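Local coordinates for protein methylglyoxal reductase (NADPH-dependent) (Candida albicans SC5314, PDB 6KWS) that probably reduces methylglyoxal and related carbonyl compounds, using NADPH as the hydride donor, at residues Pro194-Gly199 with Ser215-Ser220; Phe198-Phe203 with Tyr328-Gln333; Asp228-Ser233 with Thr269-Val274; Trp237-Asp242 with Glu324-Asp329; Leu263-Phe268 with Phe318-Leu323. The protein carries 1 engineered substitution. All blocks are in the same frame, centred on the assembly; numbering follows the deposited sequence.

Contact 1: Pro194-Gly199 with Ser215-Ser220; sequences PSFVFG and SEIINS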
# COMPACT_ATOMS: atom_id res chain seq x y z
N PRO A 194 0.72 -1.11 5.51
CA PRO A 194 2.14 -1.19 5.20
C PRO A 194 2.88 0.09 5.54
O PRO A 194 2.31 1.19 5.53
CB PRO A 194 2.14 -1.44 3.69
CG PRO A 194 0.92 -0.74 3.23
CD PRO A 194 -0.09 -0.79 4.32
N SER A 195 4.17 -0.05 5.86
CA SER A 195 5.05 1.11 5.92
C SER A 195 5.39 1.57 4.51
O SER A 195 4.57 1.37 3.60
CB SER A 195 6.32 0.81 6.72
OG SER A 195 6.55 -0.57 6.81
N PHE A 196 6.56 2.18 4.30
CA PHE A 196 6.95 2.54 2.94
C PHE A 196 7.06 1.29 2.08
O PHE A 196 7.75 0.33 2.44
CB PHE A 196 8.28 3.29 2.92
CG PHE A 196 8.22 4.62 3.57
CD1 PHE A 196 7.57 5.69 2.96
CD2 PHE A 196 8.84 4.83 4.81
CE1 PHE A 196 7.51 6.93 3.57
CE2 PHE A 196 8.80 6.07 5.43
CZ PHE A 196 8.13 7.12 4.81
N VAL A 197 6.39 1.29 0.94
CA VAL A 197 6.31 0.11 0.09
C VAL A 197 7.38 0.19 -0.99
O VAL A 197 7.33 1.08 -1.86
CB VAL A 197 4.92 -0.04 -0.52
CG1 VAL A 197 4.92 -1.24 -1.41
CG2 VAL A 197 3.87 -0.18 0.58
N PHE A 198 8.34 -0.72 -0.94
CA PHE A 198 9.40 -0.85 -1.93
C PHE A 198 9.09 -2.04 -2.83
O PHE A 198 8.13 -2.77 -2.62
CB PHE A 198 10.76 -1.07 -1.25
CG PHE A 198 11.26 0.10 -0.48
CD1 PHE A 198 10.74 1.36 -0.71
CD2 PHE A 198 12.27 -0.05 0.47
CE1 PHE A 198 11.21 2.46 0.01
CE2 PHE A 198 12.75 1.04 1.19
CZ PHE A 198 12.21 2.30 0.96
N GLY A 199 9.95 -2.26 -3.82
CA GLY A 199 9.84 -3.43 -4.65
C GLY A 199 9.54 -3.08 -6.09
O GLY A 199 9.14 -1.95 -6.40
N SER A 215 8.76 3.62 -4.20
CA SER A 215 10.08 3.25 -4.69
C SER A 215 10.85 4.45 -5.22
O SER A 215 12.05 4.32 -5.48
CB SER A 215 9.95 2.16 -5.77
OG SER A 215 9.78 0.86 -5.21
N GLU A 216 10.20 5.62 -5.37
CA GLU A 216 10.90 6.85 -5.76
C GLU A 216 11.97 7.25 -4.75
O GLU A 216 12.98 7.84 -5.15
CB GLU A 216 9.91 7.99 -5.96
CG GLU A 216 10.56 9.37 -6.17
CD GLU A 216 11.18 9.55 -7.59
OE1 GLU A 216 10.91 8.73 -8.51
OE2 GLU A 216 11.97 10.51 -7.78
N ILE A 217 11.79 6.93 -3.47
CA ILE A 217 12.89 7.05 -2.52
C ILE A 217 14.14 6.37 -3.07
O ILE A 217 15.23 6.95 -3.11
CB ILE A 217 12.48 6.45 -1.16
CG1 ILE A 217 11.17 7.11 -0.73
CG2 ILE A 217 13.56 6.63 -0.12
CD1 ILE A 217 10.68 6.67 0.60
N ILE A 218 13.98 5.13 -3.55
CA ILE A 218 15.09 4.40 -4.16
C ILE A 218 15.51 5.06 -5.47
O ILE A 218 16.70 5.28 -5.73
CB ILE A 218 14.68 2.93 -4.37
CG1 ILE A 218 14.48 2.27 -3.00
CG2 ILE A 218 15.71 2.20 -5.20
CD1 ILE A 218 13.79 0.95 -3.02
N ASN A 219 14.53 5.38 -6.31
CA ASN A 219 14.81 6.04 -7.59
C ASN A 219 15.58 7.34 -7.40
O ASN A 219 16.49 7.65 -8.18
CB ASN A 219 13.49 6.31 -8.32
CG ASN A 219 13.68 6.41 -9.81
OD1 ASN A 219 14.61 5.84 -10.36
ND2 ASN A 219 12.81 7.16 -10.47
N SER A 220 15.23 8.12 -6.37
CA SER A 220 15.87 9.41 -6.19
C SER A 220 17.35 9.25 -5.86
O SER A 220 18.16 10.12 -6.22
CB SER A 220 15.15 10.20 -5.11
OG SER A 220 15.52 9.74 -3.83
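The tip of I218 sits on the ring of F198, and this methyl is one of two isoleucine bumps that fit helix 216-220 to strand 196-198. CD1 of I218 lies 3.9 Å from the centroid of the F198 ring and 18° off its normal, a CH-pi contact displaced toward the CG side of the face. I217 supplies the second bump: its CD1 fits into the notch between two aromatic rings, over one face of F196, 4.0 Å from CD1 of that ring, while also reaching the edge of F198 near CE1. With CG1 anti to the carbonyl carbon in both isoleucines (chi1 -53° for I217 and -66° for I218) and CD1 extended beyond it, neighbouring side chains of one helical turn serve different surfaces of the aromatic pair. At S215 the fit turns polar. This serine packs against the backbone where the strand runs out, and its hydroxyl donates to the carbonyl of G199, OG to O 3.1 Å. V197 points away from the helix; its side chain lies close to those of F12 and I13, and all three belong to the NADPH site, which is empty in this model. Strand 196-198, helix 216-222 and the parallel neighbouring strand 234-239 make a beta-alpha-beta crossover, the repeating unit of the Rossmann-type fold of this epimerase/dehydratase family.

Contact 2: Phe198-Phe203 with Tyr328-Gln333; sequences FGPQSF and YDTVEQ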
# COMPACT_ATOMS: atom_id res chain seq x y z
N PHE A 198 8.34 -0.72 -0.94
CA PHE A 198 9.40 -0.85 -1.93
C PHE A 198 9.09 -2.04 -2.83
O PHE A 198 8.13 -2.77 -2.62
CB PHE A 198 10.76 -1.07 -1.25
CG PHE A 198 11.26 0.10 -0.48
CD1 PHE A 198 10.74 1.36 -0.71
CD2 PHE A 198 12.27 -0.05 0.47
CE1 PHE A 198 11.21 2.46 0.01
CE2 PHE A 198 12.75 1.04 1.19
CZ PHE A 198 12.21 2.30 0.96
N GLY A 199 9.95 -2.26 -3.82
CA GLY A 199 9.84 -3.43 -4.65
C GLY A 199 9.54 -3.08 -6.09
O GLY A 199 9.14 -1.95 -6.40
N PRO A 200 9.73 -4.04 -6.99
CA PRO A 200 9.49 -3.79 -8.42
C PRO A 200 8.01 -3.70 -8.75
O PRO A 200 7.15 -4.21 -8.02
CB PRO A 200 10.12 -5.01 -9.07
CG PRO A 200 9.79 -6.10 -8.05
CD PRO A 200 10.06 -5.45 -6.74
N GLN A 201 7.71 -3.10 -9.89
CA GLN A 201 6.38 -3.20 -10.47
C GLN A 201 6.12 -4.57 -11.10
O GLN A 201 7.04 -5.29 -11.49
CB GLN A 201 6.18 -2.12 -11.53
CG GLN A 201 6.65 -0.78 -11.08
CD GLN A 201 5.75 0.31 -11.56
OE1 GLN A 201 5.91 0.80 -12.68
NE2 GLN A 201 4.79 0.70 -10.73
N SER A 202 4.84 -4.93 -11.20
CA SER A 202 4.52 -6.25 -11.75
C SER A 202 5.06 -6.42 -13.16
O SER A 202 5.31 -7.54 -13.61
CB SER A 202 3.01 -6.49 -11.74
OG SER A 202 2.43 -6.12 -10.51
N PHE A 203 5.25 -5.31 -13.87
CA PHE A 203 5.62 -5.32 -15.27
C PHE A 203 6.65 -4.22 -15.50
O PHE A 203 6.46 -3.09 -15.06
CB PHE A 203 4.37 -5.13 -16.13
CG PHE A 203 3.38 -6.27 -16.00
CD1 PHE A 203 3.56 -7.45 -16.69
CD2 PHE A 203 2.30 -6.17 -15.13
CE1 PHE A 203 2.66 -8.51 -16.55
CE2 PHE A 203 1.40 -7.22 -14.97
CZ PHE A 203 1.58 -8.40 -15.70
N TYR A 328 17.35 -4.49 -4.59
CA TYR A 328 17.97 -5.01 -5.81
C TYR A 328 16.93 -5.23 -6.90
O TYR A 328 17.09 -4.74 -8.02
CB TYR A 328 18.70 -6.32 -5.53
CG TYR A 328 19.35 -6.91 -6.76
CD1 TYR A 328 20.61 -6.48 -7.17
CD2 TYR A 328 18.73 -7.91 -7.50
CE1 TYR A 328 21.22 -7.01 -8.27
CE2 TYR A 328 19.33 -8.45 -8.62
CZ TYR A 328 20.58 -8.00 -9.00
OH TYR A 328 21.22 -8.52 -10.11
N ASP A 329 15.87 -5.97 -6.57
CA ASP A 329 14.83 -6.22 -7.55
C ASP A 329 14.26 -4.92 -8.10
O ASP A 329 13.88 -4.86 -9.26
CB ASP A 329 13.71 -7.06 -6.94
CG ASP A 329 14.13 -8.46 -6.62
OD1 ASP A 329 15.23 -8.88 -7.04
OD2 ASP A 329 13.35 -9.15 -5.94
N THR A 330 14.24 -3.87 -7.28
CA THR A 330 13.68 -2.60 -7.73
C THR A 330 14.64 -1.90 -8.68
O THR A 330 14.24 -1.44 -9.76
CB THR A 330 13.37 -1.71 -6.53
OG1 THR A 330 12.56 -2.42 -5.60
CG2 THR A 330 12.66 -0.42 -6.95
N VAL A 331 15.90 -1.76 -8.26
CA VAL A 331 16.88 -1.07 -9.09
C VAL A 331 17.07 -1.82 -10.40
O VAL A 331 17.13 -1.20 -11.48
CB VAL A 331 18.21 -0.91 -8.32
CG1 VAL A 331 19.28 -0.30 -9.24
CG2 VAL A 331 18.00 -0.05 -7.10
N GLU A 332 17.19 -3.16 -10.33
CA GLU A 332 17.38 -3.96 -11.53
C GLU A 332 16.31 -3.64 -12.56
O GLU A 332 16.60 -3.37 -13.73
CB GLU A 332 17.34 -5.45 -11.19
CG GLU A 332 18.19 -6.33 -12.10
CD GLU A 332 17.68 -7.79 -12.20
OE1 GLU A 332 18.29 -8.58 -12.96
OE2 GLU A 332 16.67 -8.13 -11.53
N GLN A 333 15.06 -3.59 -12.10
CA GLN A 333 13.95 -3.30 -12.99
C GLN A 333 14.09 -1.92 -13.60
O GLN A 333 13.99 -1.76 -14.81
CB GLN A 333 12.66 -3.44 -12.22
CG GLN A 333 11.44 -3.61 -13.07
CD GLN A 333 10.19 -3.48 -12.25
OE1 GLN A 333 10.12 -2.67 -11.32
NE2 GLN A 333 9.19 -4.28 -12.57
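Q333 grips the backbone of Q201 with both ends of its side-chain amide. Its OE1 accepts from N of Q201 at 2.8 Å, the donor lying in the amide plane on a lone pair, although the N-H is bent to 144°. Its NE2 donates in return to O of Q201 at 2.6 Å, reaching that carbonyl from 30° outside its plane. A residue that belongs to no strand thus has both backbone polar groups matched by one side chain, and CG anti to the backbone N (chi1 -161°), followed by an extended chain, carries the amide from the helix out to the loop. The joint ties the C-terminal helix 323-337 to the loop leaving strand 196-198 of the Rossmann-type domain; the Q201 side chain leads away from the helix and lies next to F12 of the NADPH site. Beside the amide, P200 lays CB 3.2 Å from OE1 of Q333. The proline ring runs alongside D329, CD to CB 4.0 Å, while the carboxylate of D329 is taken by R241. Further toward the strand, T330 crosses P200 at about a right angle and covers the backbone of G199, with OG1 hydrogen-bonded to O of S326 in its own helix.

Contact 3: Asp228-Ser233 with Thr269-Val274; sequences DSIPAS and TSQSLV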
# COMPACT_ATOMS: atom_id res chain seq x y z
N ASP A 228 26.96 14.78 -4.40
CA ASP A 228 25.70 15.15 -3.76
C ASP A 228 25.66 14.61 -2.34
O ASP A 228 26.25 13.56 -2.03
CB ASP A 228 24.51 14.59 -4.53
CG ASP A 228 24.31 15.27 -5.86
OD1 ASP A 228 23.53 14.76 -6.70
OD2 ASP A 228 24.93 16.34 -6.05
N SER A 229 24.98 15.35 -1.48
CA SER A 229 24.69 14.82 -0.16
C SER A 229 23.51 13.88 -0.27
O SER A 229 22.65 14.01 -1.16
CB SER A 229 24.41 15.95 0.84
OG SER A 229 23.51 16.91 0.31
N ILE A 230 23.48 12.89 0.61
CA ILE A 230 22.47 11.83 0.55
C ILE A 230 21.22 12.32 1.26
O ILE A 230 21.33 12.84 2.37
CB ILE A 230 23.01 10.57 1.19
CG1 ILE A 230 24.18 10.04 0.35
CG2 ILE A 230 21.89 9.56 1.40
CD1 ILE A 230 24.93 8.92 1.01
N PRO A 231 20.03 12.17 0.67
CA PRO A 231 18.83 12.67 1.34
C PRO A 231 18.67 12.03 2.71
O PRO A 231 19.19 10.95 3.00
CB PRO A 231 17.68 12.25 0.41
CG PRO A 231 18.32 11.89 -0.88
CD PRO A 231 19.69 11.37 -0.52
N ALA A 232 17.98 12.74 3.59
CA ALA A 232 17.50 12.14 4.81
C ALA A 232 16.14 11.52 4.50
O ALA A 232 15.25 12.18 3.95
CB ALA A 232 17.40 13.16 5.94
N SER A 233 16.03 10.23 4.76
CA SER A 233 14.78 9.50 4.60
C SER A 233 14.91 8.30 5.51
O SER A 233 15.95 7.63 5.49
CB SER A 233 14.55 9.04 3.16
OG SER A 233 14.25 10.14 2.33
N THR A 269 17.40 3.71 6.46
CA THR A 269 17.66 5.10 6.11
C THR A 269 18.17 5.16 4.68
O THR A 269 18.45 4.14 4.05
CB THR A 269 18.68 5.76 7.05
OG1 THR A 269 20.00 5.46 6.60
CG2 THR A 269 18.49 5.28 8.47
N SER A 270 18.28 6.38 4.14
CA SER A 270 18.77 6.50 2.78
C SER A 270 20.16 5.91 2.64
O SER A 270 20.49 5.34 1.59
CB SER A 270 18.78 7.96 2.34
OG SER A 270 17.46 8.38 2.08
N GLN A 271 20.97 6.00 3.69
CA GLN A 271 22.29 5.39 3.63
C GLN A 271 22.19 3.88 3.47
O GLN A 271 23.03 3.26 2.81
CB GLN A 271 23.09 5.77 4.88
CG GLN A 271 24.49 5.22 4.88
CD GLN A 271 25.41 5.93 3.89
OE1 GLN A 271 25.61 7.15 3.96
NE2 GLN A 271 25.98 5.16 2.97
N SER A 272 21.15 3.27 4.05
CA SER A 272 20.95 1.84 3.85
C SER A 272 20.83 1.53 2.37
O SER A 272 21.42 0.56 1.88
CB SER A 272 19.69 1.38 4.58
OG SER A 272 19.74 1.76 5.93
N LEU A 273 20.08 2.36 1.64
CA LEU A 273 19.84 2.11 0.23
C LEU A 273 21.09 2.36 -0.60
O LEU A 273 21.44 1.54 -1.46
CB LEU A 273 18.69 3.00 -0.25
CG LEU A 273 17.47 2.97 0.66
CD1 LEU A 273 16.39 3.87 0.08
CD2 LEU A 273 16.98 1.53 0.83
N VAL A 274 21.76 3.49 -0.35
CA VAL A 274 23.04 3.79 -0.99
C VAL A 274 24.00 2.61 -0.86
O VAL A 274 24.52 2.10 -1.86
CB VAL A 274 23.66 5.06 -0.38
CG1 VAL A 274 25.03 5.30 -0.98
CG2 VAL A 274 22.74 6.25 -0.64
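I230 and V274 meet tip to tip, CD1 to CG2 at 3.8 Å, and anchor the apolar half of this contact. The isoleucine spreads its two branches along the helix: CG2, anti to its own backbone N (chi1 -66° for CG1), rests on CB of S270 at 3.6 Å, while CD1 also reaches OE1 of Q271. The polar end of Q271 is engaged beyond the contact, its NE2 bonded to D275 and to O of V290. Backbone polar contacts gather at the start of the helix. O of S233 takes a weak hydrogen bond from N of S270 at 3.0 Å and also faces CA of T269 in a C-H...O contact, so one loop carbonyl lies against the first turn. That turn is closed by a capping box: N of T269 donates to OG of S272 at 3.1 Å in a nearly straight bond (170°), and OG1 of T269 accepts weakly from N of Q271. S233 turns its own OG back to O of A232. The contact thus fastens the loop between helix 216-222 and strand 234-239 to the junction where strand 260-269 passes into helix 270-280, with helix 295-303 packed against T269 and helix 216-222 against V274.

Contact 4: Trp237-Asp242 with Glu324-Asp329; sequences WVDVRD and EQSVYD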
# COMPACT_ATOMS: atom_id res chain seq x y z
N TRP A 237 9.91 -0.21 6.12
CA TRP A 237 9.64 -0.53 4.73
C TRP A 237 9.12 -1.95 4.69
O TRP A 237 9.28 -2.73 5.63
CB TRP A 237 10.91 -0.38 3.87
CG TRP A 237 11.86 -1.47 4.21
CD1 TRP A 237 12.74 -1.50 5.25
CD2 TRP A 237 11.93 -2.76 3.59
NE1 TRP A 237 13.38 -2.72 5.30
CE2 TRP A 237 12.89 -3.51 4.28
CE3 TRP A 237 11.26 -3.34 2.50
CZ2 TRP A 237 13.22 -4.81 3.93
CZ3 TRP A 237 11.59 -4.62 2.14
CH2 TRP A 237 12.56 -5.35 2.86
N VAL A 238 8.51 -2.31 3.56
CA VAL A 238 8.07 -3.67 3.30
C VAL A 238 7.98 -3.82 1.79
O VAL A 238 7.68 -2.85 1.09
CB VAL A 238 6.73 -3.95 4.00
CG1 VAL A 238 5.69 -2.98 3.51
CG2 VAL A 238 6.26 -5.36 3.76
N ASP A 239 8.29 -5.01 1.28
CA ASP A 239 8.24 -5.23 -0.16
C ASP A 239 6.80 -5.34 -0.63
O ASP A 239 5.95 -5.94 0.04
CB ASP A 239 9.03 -6.49 -0.53
CG ASP A 239 9.14 -6.71 -2.04
OD1 ASP A 239 8.19 -7.26 -2.66
OD2 ASP A 239 10.18 -6.34 -2.60
N VAL A 240 6.54 -4.78 -1.82
CA VAL A 240 5.19 -4.70 -2.38
C VAL A 240 4.59 -6.08 -2.60
O VAL A 240 3.37 -6.26 -2.47
CB VAL A 240 5.21 -3.90 -3.70
CG1 VAL A 240 6.10 -4.59 -4.71
CG2 VAL A 240 3.80 -3.71 -4.27
N ARG A 241 5.42 -7.07 -2.93
CA ARG A 241 4.92 -8.41 -3.18
C ARG A 241 4.38 -9.05 -1.89
O ARG A 241 3.39 -9.79 -1.93
CB ARG A 241 6.02 -9.25 -3.81
CG ARG A 241 6.28 -8.82 -5.25
CD ARG A 241 7.62 -9.31 -5.75
NE ARG A 241 8.73 -8.77 -4.97
CZ ARG A 241 10.01 -8.95 -5.28
NH1 ARG A 241 10.35 -9.64 -6.35
NH2 ARG A 241 10.96 -8.42 -4.51
N ASP A 242 5.02 -8.77 -0.75
CA ASP A 242 4.50 -9.26 0.52
C ASP A 242 3.23 -8.53 0.94
O ASP A 242 2.32 -9.12 1.54
CB ASP A 242 5.58 -9.16 1.59
CG ASP A 242 6.80 -9.97 1.23
OD1 ASP A 242 6.59 -11.06 0.62
OD2 ASP A 242 7.96 -9.54 1.53
N GLU A 324 17.89 -6.07 0.96
CA GLU A 324 18.75 -6.23 -0.21
C GLU A 324 17.98 -6.80 -1.40
O GLU A 324 18.11 -6.30 -2.52
CB GLU A 324 19.98 -7.10 0.12
CG GLU A 324 20.89 -7.47 -1.09
CD GLU A 324 20.41 -8.70 -1.90
OE1 GLU A 324 20.40 -8.63 -3.16
OE2 GLU A 324 20.02 -9.72 -1.27
N GLN A 325 17.19 -7.85 -1.18
CA GLN A 325 16.40 -8.38 -2.29
C GLN A 325 15.47 -7.31 -2.84
O GLN A 325 15.43 -7.06 -4.05
CB GLN A 325 15.60 -9.60 -1.85
CG GLN A 325 16.40 -10.56 -1.04
CD GLN A 325 15.60 -11.75 -0.59
OE1 GLN A 325 14.76 -11.66 0.30
NE2 GLN A 325 15.88 -12.90 -1.21
N SER A 326 14.73 -6.65 -1.95
CA SER A 326 13.73 -5.69 -2.37
C SER A 326 14.38 -4.53 -3.12
O SER A 326 13.93 -4.14 -4.20
CB SER A 326 12.96 -5.19 -1.15
OG SER A 326 11.78 -4.50 -1.54
N VAL A 327 15.47 -3.98 -2.57
CA VAL A 327 16.15 -2.87 -3.23
C VAL A 327 16.71 -3.32 -4.57
O VAL A 327 16.56 -2.62 -5.58
CB VAL A 327 17.25 -2.30 -2.32
CG1 VAL A 327 18.11 -1.33 -3.11
CG2 VAL A 327 16.62 -1.61 -1.15
N TYR A 328 17.35 -4.49 -4.59
CA TYR A 328 17.97 -5.01 -5.81
C TYR A 328 16.93 -5.23 -6.90
O TYR A 328 17.09 -4.74 -8.02
CB TYR A 328 18.70 -6.32 -5.53
CG TYR A 328 19.35 -6.91 -6.76
CD1 TYR A 328 20.61 -6.48 -7.17
CD2 TYR A 328 18.73 -7.91 -7.50
CE1 TYR A 328 21.22 -7.01 -8.27
CE2 TYR A 328 19.33 -8.45 -8.62
CZ TYR A 328 20.58 -8.00 -9.00
OH TYR A 328 21.22 -8.52 -10.11
N ASP A 329 15.87 -5.97 -6.57
CA ASP A 329 14.83 -6.22 -7.55
C ASP A 329 14.26 -4.92 -8.10
O ASP A 329 13.88 -4.86 -9.26
CB ASP A 329 13.71 -7.06 -6.94
CG ASP A 329 14.13 -8.46 -6.62
OD1 ASP A 329 15.23 -8.88 -7.04
OD2 ASP A 329 13.35 -9.15 -5.94
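R241 joins D239 of its own segment to D329 on the C-terminal helix, in a three-residue salt-bridge network. Toward D239 the guanidinium presents its side: NE meets OD1 at 2.8 Å in an almost linear bond (177°), in its own plane, and NH2 meets OD2 from above the carboxylate plane. Toward D329 it presents its end, with NH1 and NH2 of R241 both converging on OD2 of D329, NH2 at 2.9 Å and on the anti lone pair. The guanidinium and D329 carboxylate planes stand 79° apart, and both bonds end on one oxygen. Each oxygen of the buried D239 has two donors. OD1 also caps the helix that begins at V240, accepting N of R241 at 2.8 Å from the face opposite NE; OD2 also accepts the hydroxyl of S326, OG to OD2 2.7 Å. An aspartate N-cap at the end of strand 234-239 of the Rossmann-type fold thereby serves as the docking point for helix 323-337. The arginine charge between the two acids, whose OD2 atoms lie 5.4 Å apart, probably offsets their repulsion and favours ionised carboxylates. Y321 adds a cation-pi contact to the same guanidinium. Next to the polar cluster, CB of S326 packs against CZ3 of W237 at 3.6 Å, obliquely to the indole.

Contact 5: Leu263-Phe268 with Phe318-Leu323; sequences LNSGRF and FEYYNL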
# COMPACT_ATOMS: atom_id res chain seq x y z
N LEU A 263 2.12 -4.35 8.10
CA LEU A 263 3.05 -4.91 7.13
C LEU A 263 4.33 -4.10 7.17
O LEU A 263 4.39 -2.98 6.65
CB LEU A 263 2.46 -4.97 5.73
CG LEU A 263 2.14 -6.46 5.68
CD1 LEU A 263 0.75 -6.73 6.25
CD2 LEU A 263 2.38 -7.13 4.35
N ASN A 264 5.34 -4.69 7.82
CA ASN A 264 6.65 -4.07 7.91
C ASN A 264 7.70 -5.15 8.01
O ASN A 264 7.62 -6.04 8.87
CB ASN A 264 6.73 -3.13 9.11
CG ASN A 264 8.07 -2.39 9.17
OD1 ASN A 264 8.25 -1.39 8.50
ND2 ASN A 264 9.00 -2.90 9.95
N SER A 265 8.69 -5.07 7.14
CA SER A 265 9.82 -5.97 7.12
C SER A 265 11.02 -5.48 7.92
O SER A 265 11.87 -6.29 8.32
CB SER A 265 10.25 -6.19 5.67
OG SER A 265 11.16 -7.26 5.58
N GLY A 266 11.16 -4.18 8.14
CA GLY A 266 12.36 -3.69 8.78
C GLY A 266 12.47 -2.19 8.65
O GLY A 266 11.52 -1.51 8.27
N ARG A 267 13.65 -1.70 8.97
CA ARG A 267 13.91 -0.27 9.03
C ARG A 267 14.96 0.09 7.99
O ARG A 267 15.79 -0.75 7.60
CB ARG A 267 14.38 0.12 10.44
CG ARG A 267 13.33 -0.07 11.50
CD ARG A 267 12.10 0.78 11.21
NE ARG A 267 11.44 1.21 12.44
CZ ARG A 267 10.57 2.23 12.52
NH1 ARG A 267 10.27 2.93 11.43
NH2 ARG A 267 10.02 2.56 13.68
N PHE A 268 14.92 1.33 7.52
CA PHE A 268 15.94 1.80 6.59
C PHE A 268 16.20 3.28 6.84
O PHE A 268 15.34 4.01 7.34
CB PHE A 268 15.52 1.63 5.13
CG PHE A 268 14.54 2.66 4.67
CD1 PHE A 268 13.19 2.54 4.99
CD2 PHE A 268 14.97 3.78 3.98
CE1 PHE A 268 12.27 3.51 4.59
CE2 PHE A 268 14.07 4.75 3.59
CZ PHE A 268 12.72 4.62 3.89
N PHE A 318 4.42 -16.27 6.45
CA PHE A 318 5.33 -16.48 5.34
C PHE A 318 6.51 -15.53 5.48
O PHE A 318 6.42 -14.49 6.13
CB PHE A 318 4.65 -16.33 3.96
CG PHE A 318 4.09 -14.95 3.65
CD1 PHE A 318 4.90 -13.96 3.08
CD2 PHE A 318 2.75 -14.66 3.87
CE1 PHE A 318 4.37 -12.70 2.76
CE2 PHE A 318 2.22 -13.41 3.55
CZ PHE A 318 3.03 -12.42 3.00
N GLU A 319 7.62 -15.93 4.87
CA GLU A 319 8.86 -15.16 4.92
C GLU A 319 8.78 -13.94 4.00
O GLU A 319 8.40 -14.06 2.83
CB GLU A 319 10.03 -16.08 4.52
CG GLU A 319 11.39 -15.39 4.29
CD GLU A 319 12.23 -16.05 3.16
OE1 GLU A 319 13.05 -16.95 3.48
OE2 GLU A 319 12.08 -15.66 1.96
N TYR A 320 9.13 -12.77 4.53
CA TYR A 320 9.21 -11.56 3.72
C TYR A 320 10.54 -11.49 2.99
O TYR A 320 11.57 -11.99 3.47
CB TYR A 320 9.11 -10.31 4.59
CG TYR A 320 7.83 -10.10 5.38
CD1 TYR A 320 6.70 -10.89 5.19
CD2 TYR A 320 7.76 -9.09 6.32
CE1 TYR A 320 5.55 -10.67 5.92
CE2 TYR A 320 6.64 -8.87 7.05
CZ TYR A 320 5.54 -9.65 6.85
OH TYR A 320 4.44 -9.38 7.61
N TYR A 321 10.54 -10.81 1.84
CA TYR A 321 11.79 -10.33 1.26
C TYR A 321 12.55 -9.46 2.27
O TYR A 321 11.95 -8.86 3.17
CB TYR A 321 11.52 -9.51 0.01
CG TYR A 321 11.01 -10.29 -1.17
CD1 TYR A 321 11.89 -10.90 -2.05
CD2 TYR A 321 9.65 -10.40 -1.43
CE1 TYR A 321 11.44 -11.60 -3.14
CE2 TYR A 321 9.17 -11.11 -2.53
CZ TYR A 321 10.08 -11.71 -3.38
OH TYR A 321 9.67 -12.41 -4.50
N ASN A 322 13.87 -9.39 2.12
CA ASN A 322 14.65 -8.48 2.96
C ASN A 322 15.03 -7.23 2.16
O ASN A 322 14.74 -7.11 0.97
CB ASN A 322 15.87 -9.19 3.55
CG ASN A 322 16.88 -9.64 2.48
OD1 ASN A 322 17.14 -8.95 1.49
ND2 ASN A 322 17.48 -10.81 2.71
N LEU A 323 15.71 -6.28 2.84
CA LEU A 323 16.06 -5.02 2.20
C LEU A 323 16.84 -5.24 0.91
O LEU A 323 16.51 -4.67 -0.14
CB LEU A 323 16.86 -4.12 3.13
CG LEU A 323 16.47 -2.64 3.26
CD1 LEU A 323 17.68 -1.77 3.38
CD2 LEU A 323 15.54 -2.14 2.16
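Y320 sets its ring edge against N264 and S265 and its hydroxyl near L263, just where strand 260-269 is broken by a classic beta bulge, S265 and G266 both facing W237 of the neighbouring strand. From the backbone, CB of Y320 comes first, 3.8 Å from OG of S265. CG lies anti to the carbonyl carbon (chi1 -61°), and one edge of the ring follows the bulged chain: CD2 touches CA of S265 at 3.8 Å, then CE2 meets O of N264 at 3.5 Å, near the ring plane. At the tip, OH approaches CG of L263 at 4.2 Å, the two side chains crossing at about a right angle. Toward helix 323-337, CB of F268 touches CD1 of L323 loosely. The hydroxyl of S265, anti to its backbone N, donates to the carbonyl of Y321, OG to O 3.0 Å, almost in line with the carbonyl bond at a C=O...OG angle of 166°.

How the contacts relate
Contact 4 is the most buried of the five and the one built on charge; contacts 1, 2, 3 and 5 are partly buried and mix apolar packing with neutral hydrogen bonds. Contacts 2 and 4 hold overlapping parts of helix 323-337 and share Y328 and D329, whereas contact 5 holds the loop leading into that helix. Contacts 1, 4 and 5 reach three consecutive strands of one sheet, and across the middle one F198 of contact 1 and F268 of contact 5 meet edge-to-face. Contact 3 lies farthest from the chain centre and away from the annotated NADPH residues, yet L273 links it inward to I217 and I218 of contact 1 and to V327 of contact 4.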